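Local atomic coordinates of Keto/oxoacid ferredoxin oxidoreductase, gamma subunit (Geobacter sulfurreducens, PDB entry 3ON3), a protein that probably serves as the gamma subunit of a ferredoxin-dependent oxidoreductase acting on 2-oxoacids. Residues L89-L101 against G108-T120. Sequence-based numbering, arbitrary orientation.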
loop_
_atom_site.group_PDB
_atom_site.type_symbol
_atom_site.label_atom_id
_atom_site.label_comp_id
_atom_site.label_asym_id
_atom_site.label_seq_id
_atom_site.Cartn_x
_atom_site.Cartn_y
_atom_site.Cartn_z
ATOM N N LEU B 89 -6.214 8.098 -19.139
ATOM C CA LEU B 89 -5.212 7.351 -19.903
ATOM C C LEU B 89 -4.843 8.065 -21.207
ATOM O O LEU B 89 -5.710 8.340 -22.034
ATOM C CB LEU B 89 -5.725 5.955 -20.212
ATOM C CG LEU B 89 -4.843 5.119 -21.130
ATOM C CD1 LEU B 89 -3.525 4.751 -20.434
ATOM C CD2 LEU B 89 -5.626 3.893 -21.517
ATOM N N LYS B 90 -3.560 8.366 -21.385
ATOM C CA LYS B 90 -3.111 9.090 -22.563
ATOM C C LYS B 90 -3.401 8.284 -23.829
ATOM O O LYS B 90 -3.465 7.054 -23.789
ATOM C CB LYS B 90 -1.617 9.402 -22.470
ATOM C CG LYS B 90 -0.734 8.188 -22.663
ATOM C CD LYS B 90 0.709 8.572 -22.967
ATOM C CE LYS B 90 1.635 7.368 -22.816
ATOM N NZ LYS B 90 1.159 6.154 -23.554
ATOM N N GLU B 91 -3.577 8.982 -24.950
ATOM C CA GLU B 91 -3.816 8.334 -26.238
ATOM C C GLU B 91 -2.651 7.444 -26.647
ATOM O O GLU B 91 -1.500 7.860 -26.586
ATOM C CB GLU B 91 -4.066 9.374 -27.331
ATOM C CG GLU B 91 -4.661 8.788 -28.600
ATOM C CD GLU B 91 -4.022 9.344 -29.856
ATOM O OE1 GLU B 91 -2.778 9.453 -29.888
ATOM O OE2 GLU B 91 -4.762 9.667 -30.809
ATOM N N GLY B 92 -2.960 6.227 -27.083
ATOM C CA GLY B 92 -1.943 5.242 -27.402
ATOM C C GLY B 92 -1.412 4.558 -26.151
ATOM O O GLY B 92 -0.508 3.726 -26.221
ATOM N N GLY B 93 -1.977 4.910 -24.997
ATOM C CA GLY B 93 -1.566 4.319 -23.739
ATOM C C GLY B 93 -2.065 2.898 -23.634
ATOM O O GLY B 93 -2.916 2.467 -24.406
ATOM N N VAL B 94 -1.518 2.164 -22.670
ATOM C CA VAL B 94 -1.866 0.765 -22.452
ATOM C C VAL B 94 -3.181 0.640 -21.695
ATOM O O VAL B 94 -3.354 1.211 -20.619
ATOM C CB VAL B 94 -0.731 0.015 -21.690
ATOM C CG1 VAL B 94 -1.232 -1.290 -21.071
ATOM C CG2 VAL B 94 0.428 -0.253 -22.623
ATOM N N LEU B 95 -4.119 -0.098 -22.264
ATOM C CA LEU B 95 -5.391 -0.299 -21.598
ATOM C C LEU B 95 -5.633 -1.776 -21.409
ATOM O O LEU B 95 -5.846 -2.490 -22.357
ATOM C CB LEU B 95 -6.535 0.338 -22.385
ATOM C CG LEU B 95 -7.943 0.006 -21.866
ATOM C CD1 LEU B 95 -8.101 0.417 -20.414
ATOM C CD2 LEU B 95 -9.038 0.634 -22.725
ATOM N N LEU B 96 -5.574 -2.234 -20.167
ATOM C CA LEU B 96 -5.790 -3.636 -19.854
ATOM C C LEU B 96 -7.061 -3.787 -19.047
ATOM O O LEU B 96 -7.204 -3.196 -17.962
ATOM C CB LEU B 96 -4.602 -4.197 -19.065
ATOM C CG LEU B 96 -4.747 -5.593 -18.445
ATOM C CD1 LEU B 96 -4.762 -6.699 -19.528
ATOM C CD2 LEU B 96 -3.648 -5.847 -17.436
ATOM N N VAL B 97 -7.981 -4.586 -19.568
ATOM C CA VAL B 97 -9.252 -4.800 -18.888
ATOM C C VAL B 97 -9.536 -6.287 -18.727
ATOM O O VAL B 97 -8.908 -7.104 -19.382
ATOM C CB VAL B 97 -10.426 -4.098 -19.634
ATOM C CG1 VAL B 97 -10.096 -2.632 -19.880
ATOM C CG2 VAL B 97 -10.743 -4.794 -20.963
ATOM N N ASP B 98 -10.462 -6.632 -17.838
ATOM C CA ASP B 98 -11.007 -7.980 -17.816
ATOM C C ASP B 98 -12.137 -8.078 -18.844
ATOM O O ASP B 98 -13.012 -7.210 -18.902
ATOM C CB ASP B 98 -11.502 -8.369 -16.424
ATOM C CG ASP B 98 -12.184 -9.731 -16.413
ATOM O OD1 ASP B 98 -13.190 -9.899 -17.122
ATOM O OD2 ASP B 98 -11.719 -10.639 -15.703
ATOM N N SER B 99 -12.114 -9.129 -19.658
ATOM C CA SER B 99 -13.017 -9.212 -20.811
ATOM C C SER B 99 -14.418 -9.719 -20.479
ATOM O O SER B 99 -15.366 -9.468 -21.224
ATOM C CB SER B 99 -12.403 -10.069 -21.919
ATOM O OG SER B 99 -12.204 -11.395 -21.474
ATOM N N ASP B 100 -14.538 -10.449 -19.377
ATOM C CA ASP B 100 -15.834 -10.926 -18.911
ATOM C C ASP B 100 -16.650 -9.766 -18.354
ATOM O O ASP B 100 -17.848 -9.658 -18.605
ATOM C CB ASP B 100 -15.649 -11.998 -17.830
ATOM C CG ASP B 100 -15.227 -13.340 -18.407
ATOM O OD1 ASP B 100 -14.225 -13.918 -17.930
ATOM O OD2 ASP B 100 -15.901 -13.819 -19.344
ATOM N N LEU B 101 -15.978 -8.891 -17.614
ATOM C CA LEU B 101 -16.643 -7.855 -16.852
ATOM C C LEU B 101 -16.620 -6.497 -17.532
ATOM O O LEU B 101 -17.536 -5.701 -17.364
ATOM C CB LEU B 101 -16.019 -7.761 -15.468
ATOM C CG LEU B 101 -16.328 -8.986 -14.610
ATOM C CD1 LEU B 101 -15.083 -9.485 -13.905
ATOM C CD2 LEU B 101 -17.451 -8.686 -13.624
ATOM N N GLY B 108 -12.032 6.068 -27.788
ATOM C CA GLY B 108 -10.659 6.525 -27.700
ATOM C C GLY B 108 -9.677 5.563 -28.334
ATOM O O GLY B 108 -9.954 4.372 -28.476
ATOM N N ASN B 109 -8.525 6.097 -28.725
ATOM C CA ASN B 109 -7.427 5.301 -29.243
ATOM C C ASN B 109 -6.518 4.815 -28.114
ATOM O O ASN B 109 -5.842 5.626 -27.480
ATOM C CB ASN B 109 -6.602 6.127 -30.224
ATOM C CG ASN B 109 -7.062 5.963 -31.657
ATOM O OD1 ASN B 109 -8.233 5.673 -31.919
ATOM N ND2 ASN B 109 -6.140 6.149 -32.599
ATOM N N TYR B 110 -6.504 3.504 -27.869
ATOM C CA TYR B 110 -5.651 2.906 -26.836
ATOM C C TYR B 110 -5.077 1.568 -27.310
ATOM O O TYR B 110 -5.750 0.823 -28.030
ATOM C CB TYR B 110 -6.458 2.664 -25.550
ATOM C CG TYR B 110 -7.220 3.871 -25.040
ATOM C CD1 TYR B 110 -6.547 4.975 -24.534
ATOM C CD2 TYR B 110 -8.613 3.904 -25.050
ATOM C CE1 TYR B 110 -7.237 6.089 -24.065
ATOM C CE2 TYR B 110 -9.313 5.019 -24.579
ATOM C CZ TYR B 110 -8.615 6.106 -24.090
ATOM O OH TYR B 110 -9.277 7.214 -23.620
ATOM N N GLN B 111 -3.846 1.251 -26.910
ATOM C CA GLN B 111 -3.337 -0.104 -27.108
ATOM C C GLN B 111 -4.085 -0.985 -26.123
ATOM O O GLN B 111 -3.707 -1.098 -24.956
ATOM C CB GLN B 111 -1.827 -0.196 -26.875
ATOM C CG GLN B 111 -0.967 0.603 -27.855
ATOM C CD GLN B 111 -1.008 0.051 -29.277
ATOM O OE1 GLN B 111 -1.296 0.782 -30.235
ATOM N NE2 GLN B 111 -0.727 -1.241 -29.422
ATOM N N THR B 112 -5.160 -1.599 -26.598
ATOM C CA THR B 112 -6.093 -2.298 -25.728
ATOM C C THR B 112 -5.892 -3.804 -25.731
ATOM O O THR B 112 -5.846 -4.441 -26.783
ATOM C CB THR B 112 -7.551 -1.999 -26.124
ATOM O OG1 THR B 112 -7.787 -0.591 -26.031
ATOM C CG2 THR B 112 -8.506 -2.722 -25.201
ATOM N N THR B 113 -5.778 -4.366 -24.536
ATOM C CA THR B 113 -5.706 -5.803 -24.376
ATOM C C THR B 113 -6.765 -6.243 -23.399
ATOM O O THR B 113 -6.955 -5.612 -22.369
ATOM C CB THR B 113 -4.334 -6.259 -23.851
ATOM O OG1 THR B 113 -3.330 -5.898 -24.803
ATOM C CG2 THR B 113 -4.318 -7.776 -23.645
ATOM N N ALA B 114 -7.452 -7.329 -23.730
ATOM C CA ALA B 114 -8.533 -7.823 -22.894
ATOM C C ALA B 114 -8.478 -9.336 -22.784
ATOM O O ALA B 114 -8.383 -10.028 -23.790
ATOM C CB ALA B 114 -9.890 -7.380 -23.467
ATOM N N PHE B 115 -8.520 -9.846 -21.560
ATOM C CA PHE B 115 -8.660 -11.281 -21.358
ATOM C C PHE B 115 -9.330 -11.571 -20.044
ATOM O O PHE B 115 -9.595 -10.656 -19.264
ATOM C CB PHE B 115 -7.330 -12.057 -21.529
ATOM C CG PHE B 115 -6.348 -11.925 -20.382
ATOM C CD1 PHE B 115 -6.333 -12.859 -19.354
ATOM C CD2 PHE B 115 -5.397 -10.911 -20.372
ATOM C CE1 PHE B 115 -5.406 -12.780 -18.309
ATOM C CE2 PHE B 115 -4.458 -10.810 -19.333
ATOM C CZ PHE B 115 -4.464 -11.750 -18.293
ATOM N N ASN B 116 -9.640 -12.843 -19.826
ATOM C CA ASN B 116 -10.368 -13.266 -18.640
ATOM C C ASN B 116 -9.494 -13.290 -17.389
ATOM O O ASN B 116 -9.269 -14.340 -16.804
ATOM C CB ASN B 116 -11.024 -14.630 -18.878
ATOM C CG ASN B 116 -10.017 -15.721 -19.211
ATOM O OD1 ASN B 116 -8.868 -15.448 -19.582
ATOM N ND2 ASN B 116 -10.448 -16.966 -19.082
ATOM N N ILE B 117 -9.017 -12.118 -16.987
ATOM C CA ILE B 117 -8.141 -11.977 -15.823
ATOM C C ILE B 117 -8.673 -12.656 -14.568
ATOM O O ILE B 117 -7.969 -13.426 -13.910
ATOM C CB ILE B 117 -7.902 -10.498 -15.473
ATOM C CG1 ILE B 117 -7.177 -9.788 -16.621
ATOM C CG2 ILE B 117 -7.084 -10.393 -14.198
ATOM C CD1 ILE B 117 -7.143 -8.255 -16.513
ATOM N N ILE B 118 -9.910 -12.341 -14.223
ATOM C CA ILE B 118 -10.493 -12.835 -12.986
ATOM C C ILE B 118 -10.673 -14.349 -13.056
ATOM O O ILE B 118 -10.411 -15.067 -12.099
ATOM C CB ILE B 118 -11.838 -12.123 -12.671
ATOM C CG1 ILE B 118 -11.583 -10.805 -11.933
ATOM C CG2 ILE B 118 -12.676 -12.975 -11.764
ATOM C CD1 ILE B 118 -12.077 -9.585 -12.629
ATOM N N ASN B 119 -11.092 -14.827 -14.217
ATOM C CA ASN B 119 -11.410 -16.225 -14.404
ATOM C C ASN B 119 -10.162 -17.071 -14.572
ATOM O O ASN B 119 -10.151 -18.253 -14.238
ATOM C CB ASN B 119 -12.306 -16.385 -15.619
ATOM C CG ASN B 119 -13.272 -17.521 -15.466
ATOM O OD1 ASN B 119 -13.020 -18.629 -15.940
ATOM N ND2 ASN B 119 -14.383 -17.262 -14.785
ATOM N N THR B 120 -9.113 -16.462 -15.107
ATOM C CA THR B 120 -7.807 -17.102 -15.098
ATOM C C THR B 120 -7.447 -17.423 -13.645
ATOM O O THR B 120 -7.180 -18.575 -13.303
ATOM C CB THR B 120 -6.718 -16.207 -15.723
ATOM O OG1 THR B 120 -6.950 -16.073 -17.136
ATOM C CG2 THR B 120 -5.335 -16.817 -15.490
HETATM O O HOH W 1 -13.782 -16.447 -18.882
#
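Leu95 takes and gives one hydrogen bond across the gap to strand 111-115, a worked example of how a parallel pair satisfies its backbone. Its N donates to Gln111 O at 2.9 Å and its O receives Thr113 N almost straight (171°); Val97 N then reaches Thr113 O, and Ser99 N closes the series on Phe115 O. At the other end Gln111 N meets Gly93 O in a markedly bent hydrogen bond (133°), while Gly92 N, in the type II turn Lys90 to Gly93, donates to Asn109 O.

Strand 111-115 is an outer strand of this chain's six-stranded mixed sheet, in a domain of the pyruvate ferredoxin/flavodoxin oxidoreductase family. Strand 93-98 is flanked by it and by strand 71-76, all three parallel; no helix or strand interrupts the connection from 93-98 to 111-115.

At the end of strand 93-98, Asp98 divides its carboxylate. With CG anti to the backbone N (chi1 175°), OD2 is carried to the start of helix 117-125, where Ile118 N meets it at 2.9 Å nearly in line with the C-O bond; OD1 accepts from Leu101 N, three residues on, in an Asx motif. These N-H groups, with a weak third from Asp100, hold the carboxylate's rotation and would probably favour its charged form.

Leu89 CD2 passes Tyr110 CD1 at 3.3 Å in the opposite direction, with Lys90 O in plane at the ring edge. Val97 CG2 meets Ala114 CB on the face shared with Leu95 and Thr112; Leu96, on the face under helix 131-143, crosses Ile117 obliquely.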